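Local coordinates for molybdenum-pterin-binding protein 2 (Clostridium pasteurianum, PDB 1GUT), which binds molybdenum, one mole per mole of protein, as a hexameric molbindin of the Mop family, and contains a pterin, at residues Q8-V13 against E54-V59; L16-V21 against I39-V44. One frame throughout, in Å; residues are numbered along the deposited sequence.

Contact 1: Q8-V13 against E54-V59; sequences QLKGKV and ELTAVV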
loop_
_atom_site.group_PDB
_atom_site.type_symbol
_atom_site.label_atom_id
_atom_site.label_comp_id
_atom_site.label_asym_id
_atom_site.label_seq_id
_atom_site.Cartn_x
_atom_site.Cartn_y
_atom_site.Cartn_z
ATOM N N GLN A 8 -15.540 -4.308 -3.054
ATOM C CA GLN A 8 -16.218 -3.334 -3.896
ATOM C C GLN A 8 -17.349 -2.762 -3.071
ATOM O O GLN A 8 -18.271 -3.491 -2.648
ATOM C CB GLN A 8 -16.797 -4.019 -5.133
ATOM C CG GLN A 8 -15.715 -4.595 -6.047
ATOM C CD GLN A 8 -16.264 -5.072 -7.390
ATOM O OE1 GLN A 8 -17.040 -4.365 -8.057
ATOM N NE2 GLN A 8 -15.862 -6.262 -7.787
ATOM N N LEU A 9 -17.248 -1.468 -2.815
ATOM C CA LEU A 9 -18.218 -0.741 -2.004
ATOM C C LEU A 9 -18.852 0.371 -2.839
ATOM O O LEU A 9 -18.194 1.383 -3.112
ATOM C CB LEU A 9 -17.498 -0.165 -0.784
ATOM C CG LEU A 9 -16.684 -1.133 0.063
ATOM C CD1 LEU A 9 -15.993 -0.354 1.194
ATOM C CD2 LEU A 9 -17.599 -2.181 0.635
ATOM N N LYS A 10 -20.125 0.198 -3.221
ATOM C CA LYS A 10 -20.814 1.204 -4.040
ATOM C C LYS A 10 -21.223 2.399 -3.201
ATOM O O LYS A 10 -21.688 2.237 -2.075
ATOM C CB LYS A 10 -22.094 0.616 -4.670
ATOM C CG LYS A 10 -21.879 -0.560 -5.597
ATOM C CD LYS A 10 -23.202 -1.022 -6.226
ATOM C CE LYS A 10 -23.038 -2.237 -7.129
ATOM N NZ LYS A 10 -23.200 -3.550 -6.418
ATOM N N GLY A 11 -21.100 3.600 -3.760
ATOM C CA GLY A 11 -21.477 4.771 -2.998
ATOM C C GLY A 11 -21.721 5.967 -3.868
ATOM O O GLY A 11 -21.637 5.875 -5.081
ATOM N N LYS A 12 -22.028 7.082 -3.224
ATOM C CA LYS A 12 -22.313 8.314 -3.923
ATOM C C LYS A 12 -21.281 9.332 -3.477
ATOM O O LYS A 12 -20.991 9.445 -2.290
ATOM C CB LYS A 12 -23.721 8.781 -3.534
ATOM C CG LYS A 12 -24.137 10.054 -4.209
ATOM C CD LYS A 12 -25.611 10.356 -3.891
ATOM C CE LYS A 12 -26.150 11.516 -4.727
ATOM N NZ LYS A 12 -26.405 11.149 -6.159
ATOM N N VAL A 13 -20.711 10.065 -4.429
ATOM C CA VAL A 13 -19.715 11.066 -4.073
ATOM C C VAL A 13 -20.375 12.196 -3.295
ATOM O O VAL A 13 -21.326 12.838 -3.802
ATOM C CB VAL A 13 -19.029 11.656 -5.308
ATOM C CG1 VAL A 13 -18.072 12.732 -4.881
ATOM C CG2 VAL A 13 -18.289 10.559 -6.098
ATOM N N GLU A 54 -22.433 8.217 -8.793
ATOM C CA GLU A 54 -22.503 6.880 -8.162
ATOM C C GLU A 54 -21.272 6.134 -8.646
ATOM O O GLU A 54 -21.117 5.902 -9.840
ATOM C CB GLU A 54 -23.807 6.137 -8.550
ATOM C CG GLU A 54 -25.060 6.836 -8.038
ATOM C CD GLU A 54 -26.351 6.187 -8.534
ATOM O OE1 GLU A 54 -26.286 5.266 -9.376
ATOM O OE2 GLU A 54 -27.440 6.604 -8.091
ATOM N N LEU A 55 -20.380 5.803 -7.717
ATOM C CA LEU A 55 -19.110 5.138 -8.045
ATOM C C LEU A 55 -18.848 4.001 -7.077
ATOM O O LEU A 55 -19.571 3.839 -6.116
ATOM C CB LEU A 55 -17.941 6.143 -7.976
ATOM C CG LEU A 55 -18.059 7.330 -8.936
ATOM C CD1 LEU A 55 -17.028 8.389 -8.600
ATOM C CD2 LEU A 55 -17.922 6.842 -10.383
ATOM N N THR A 56 -17.780 3.245 -7.302
ATOM C CA THR A 56 -17.466 2.126 -6.437
ATOM C C THR A 56 -16.046 2.229 -5.910
ATOM O O THR A 56 -15.108 2.448 -6.683
ATOM C CB THR A 56 -17.613 0.825 -7.254
ATOM O OG1 THR A 56 -18.967 0.707 -7.727
ATOM C CG2 THR A 56 -17.384 -0.424 -6.385
ATOM N N ALA A 57 -15.886 2.073 -4.603
ATOM C CA ALA A 57 -14.554 2.071 -3.983
ATOM C C ALA A 57 -14.030 0.638 -4.030
ATOM O O ALA A 57 -14.767 -0.321 -3.745
ATOM C CB ALA A 57 -14.669 2.540 -2.531
ATOM N N VAL A 58 -12.753 0.478 -4.369
ATOM C CA VAL A 58 -12.132 -0.855 -4.457
ATOM C C VAL A 58 -10.844 -0.859 -3.641
ATOM O O VAL A 58 -10.045 0.082 -3.721
ATOM C CB VAL A 58 -11.821 -1.216 -5.941
ATOM C CG1 VAL A 58 -11.152 -2.584 -6.023
ATOM C CG2 VAL A 58 -13.090 -1.218 -6.811
ATOM N N VAL A 59 -10.620 -1.923 -2.869
ATOM C CA VAL A 59 -9.417 -1.987 -2.016
ATOM C C VAL A 59 -8.793 -3.376 -2.059
ATOM O O VAL A 59 -9.481 -4.368 -1.909
ATOM C CB VAL A 59 -9.754 -1.710 -0.518
ATOM C CG1 VAL A 59 -8.485 -1.659 0.330
ATOM C CG2 VAL A 59 -10.562 -0.429 -0.347
HETATM O O HOH W 1 -28.370 9.117 -6.194
#

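Contact 2: L16-V21 against I39-V44; sequences LKKGVV and ISLDSV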
loop_
_atom_site.group_PDB
_atom_site.type_symbol
_atom_site.label_atom_id
_atom_site.label_comp_id
_atom_site.label_asym_id
_atom_site.label_seq_id
_atom_site.Cartn_x
_atom_site.Cartn_y
_atom_site.Cartn_z
ATOM N N LEU A 16 -15.462 16.232 -2.831
ATOM C CA LEU A 16 -14.383 16.201 -3.817
ATOM C C LEU A 16 -13.519 17.424 -3.617
ATOM O O LEU A 16 -14.026 18.548 -3.637
ATOM C CB LEU A 16 -14.947 16.167 -5.242
ATOM C CG LEU A 16 -13.955 16.176 -6.405
ATOM C CD1 LEU A 16 -13.047 14.958 -6.365
ATOM C CD2 LEU A 16 -14.751 16.195 -7.704
ATOM N N LYS A 17 -12.222 17.223 -3.384
ATOM C CA LYS A 17 -11.288 18.333 -3.207
ATOM C C LYS A 17 -10.108 18.047 -4.106
ATOM O O LYS A 17 -9.441 17.034 -3.950
ATOM C CB LYS A 17 -10.868 18.443 -1.734
ATOM C CG LYS A 17 -9.884 19.578 -1.453
ATOM C CD LYS A 17 -9.732 19.847 0.052
ATOM C CE LYS A 17 -9.134 18.649 0.814
ATOM N NZ LYS A 17 -8.931 18.920 2.291
ATOM N N LYS A 18 -9.854 18.927 -5.059
ATOM C CA LYS A 18 -8.791 18.738 -6.012
ATOM C C LYS A 18 -7.522 19.433 -5.598
ATOM O O LYS A 18 -7.529 20.578 -5.167
ATOM C CB LYS A 18 -9.219 19.316 -7.367
ATOM C CG LYS A 18 -10.364 18.568 -7.994
ATOM C CD LYS A 18 -10.839 19.181 -9.311
ATOM C CE LYS A 18 -12.031 18.382 -9.869
ATOM N NZ LYS A 18 -12.503 18.891 -11.198
ATOM N N GLY A 19 -6.426 18.713 -5.731
ATOM C CA GLY A 19 -5.112 19.282 -5.480
ATOM C C GLY A 19 -4.416 19.455 -6.822
ATOM O O GLY A 19 -5.055 19.532 -7.870
ATOM N N VAL A 20 -3.098 19.513 -6.812
ATOM C CA VAL A 20 -2.355 19.666 -8.063
ATOM C C VAL A 20 -1.990 18.323 -8.678
ATOM O O VAL A 20 -2.049 18.140 -9.898
ATOM C CB VAL A 20 -1.112 20.563 -7.848
ATOM C CG1 VAL A 20 -0.135 20.432 -8.978
ATOM C CG2 VAL A 20 -1.589 21.986 -7.724
ATOM N N VAL A 21 -1.704 17.354 -7.813
ATOM C CA VAL A 21 -1.314 16.044 -8.261
ATOM C C VAL A 21 -2.368 15.019 -7.905
ATOM O O VAL A 21 -2.608 14.094 -8.663
ATOM C CB VAL A 21 0.072 15.650 -7.601
ATOM C CG1 VAL A 21 0.426 14.189 -7.837
ATOM C CG2 VAL A 21 1.188 16.597 -8.052
ATOM N N ILE A 39 -6.779 9.810 -5.005
ATOM C CA ILE A 39 -6.370 9.319 -6.315
ATOM C C ILE A 39 -5.695 10.431 -7.088
ATOM O O ILE A 39 -5.606 11.561 -6.610
ATOM C CB ILE A 39 -7.586 8.785 -7.125
ATOM C CG1 ILE A 39 -8.643 9.876 -7.275
ATOM C CG2 ILE A 39 -8.181 7.552 -6.471
ATOM C CD1 ILE A 39 -9.851 9.498 -8.151
ATOM N N SER A 40 -5.174 10.118 -8.265
ATOM C CA SER A 40 -4.553 11.172 -9.045
ATOM C C SER A 40 -5.584 12.125 -9.616
ATOM O O SER A 40 -6.713 11.734 -9.902
ATOM C CB SER A 40 -3.712 10.602 -10.187
ATOM O OG SER A 40 -4.542 10.113 -11.233
ATOM N N LEU A 41 -5.192 13.373 -9.803
ATOM C CA LEU A 41 -6.090 14.353 -10.397
ATOM C C LEU A 41 -6.422 13.922 -11.826
ATOM O O LEU A 41 -7.550 14.090 -12.291
ATOM C CB LEU A 41 -5.434 15.734 -10.383
ATOM C CG LEU A 41 -6.275 16.873 -10.958
ATOM C CD1 LEU A 41 -7.472 17.168 -10.025
ATOM C CD2 LEU A 41 -5.428 18.118 -11.127
ATOM N N ASP A 42 -5.457 13.331 -12.519
ATOM C CA ASP A 42 -5.709 12.864 -13.876
ATOM C C ASP A 42 -6.886 11.897 -13.914
ATOM O O ASP A 42 -7.698 11.932 -14.827
ATOM C CB ASP A 42 -4.471 12.133 -14.418
ATOM C CG ASP A 42 -3.300 13.053 -14.700
ATOM O OD1 ASP A 42 -3.511 14.269 -14.899
ATOM O OD2 ASP A 42 -2.121 12.629 -14.751
ATOM N N SER A 43 -6.993 11.029 -12.908
ATOM C CA SER A 43 -8.080 10.061 -12.897
ATOM C C SER A 43 -9.419 10.709 -12.641
ATOM O O SER A 43 -10.447 10.233 -13.121
ATOM C CB SER A 43 -7.847 8.974 -11.845
ATOM O OG SER A 43 -6.725 8.202 -12.189
ATOM N N VAL A 44 -9.435 11.742 -11.817
ATOM C CA VAL A 44 -10.685 12.424 -11.560
ATOM C C VAL A 44 -11.235 12.932 -12.861
ATOM O O VAL A 44 -12.421 12.756 -13.157
ATOM C CB VAL A 44 -10.495 13.573 -10.564
ATOM C CG1 VAL A 44 -11.669 14.567 -10.641
ATOM C CG2 VAL A 44 -10.337 13.014 -9.189
HETATM O O HOH W 2 -2.588 13.995 -11.585
#

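Contact 1: Q8-V13 against E54-V59
Residues 8-13 of strand 8-18 pair antiparallel with strand 54-58 at the border of the sheet as counted within this chain, with four backbone hydrogen bonds. Leu9 and Ala57 form one hydrogen-bonded pair, Gly11 and Leu55 the next. Leu9 N reaches Ala57 O in the carbonyl plane. Ala57 N meets Leu9 O at 2.8 Å from above the plane of the Leu9 carbonyl. Gly11 N lies almost on the C=O axis of Leu55.

The tight side carries Leu9, Ala57 and Leu55. Val13 CG2 meets Leu55 CD1 at 3.5 Å, the two side chains crossing obliquely. Leu9 and Ala57 also touch Ile35 of strand 34-40.

The other face is looser and partly open to solvent. Thr56 CG2 lies 3.7 Å from Leu9 N and 3.9 Å from Gln8 CB, while OG1 lies beside Lys10 CG. Lys12 NZ and Glu54 OE2 remain 5.0 Å apart. One water bridges them, and Lys12 NZ also bonds Gly52 O.

Along its outer edge, strand 54-58 pairs through Thr56 and Val58 with a strand of a second subunit, so the sheet continues across the interface.

Cohesion therefore comes from backbone bonds and apolar packing, while the water-linked lysine and glutamate probably add little.

Contact 2: L16-V21 against I39-V44
Leu41, the first residue of helix 41-47, has the most surface buried here. It packs against the bend by which strand 8-18 turns back toward strand 22-29. Its CG is anti to the backbone N (chi1 -179°), and chi2 of 69° then sends CD1 to Lys18 and CD2 to the turn. CD2 sits near two carbonyl oxygens of the turn, 3.6 Å from Gly19 O and as far from Val20 O. CD1 lies against the aliphatic part of Lys18, 3.8 Å from CG, and the two side chains cross at about a right angle.

Val44, one helical turn on, continues this apolar strip. The Lys18 chain is extended beyond CG, so its CE comes to 3.9 Å from Val44 CG1. Leu16 CD1 touches the other methyl of Val44, CG2, more loosely. Ala23 of strand 22-29 also packs on Val44.

Val21 contributes through its backbone, its CB directed away from 39-44. Leu41 N donates to Val21 O at 2.9 Å. The bond is straight at the hydrogen, but the donor stands above the carbonyl plane. A water donates to the same oxygen and accepts from Asp42 N.

Ser40 is the N-cap. Its OG accepts from Ser43 N at 3.1 Å. Ser43 OG, close to the cap, hydrogen-bonds Ser4 O of another subunit.

The N-H groups of Leu41, Asp42 and Ser43 are thus served by a turn carbonyl, a water and a serine hydroxyl, while Leu41 and Val44 bury apolar surface against the lysine chain.

Contacts 1 and 2 lie about 17 Å apart, centre to centre, and share strand 8-18. Contact 1 uses its first half, contact 2 its end and the turn that follows. In chain order come 8-13, 16-21, 39-44 and 54-59, so contact 2 falls wholly within the span that contact 1 brings together. Strand 54-58 borders strand 8-18 in the antiparallel sheet, and helix 41-47 precedes it in sequence. One long strand thus meets the strand that is outermost within this chain near its start and the helix near its end. Both sites also meet other subunits of the hexamer, so each belongs to fold and assembly alike.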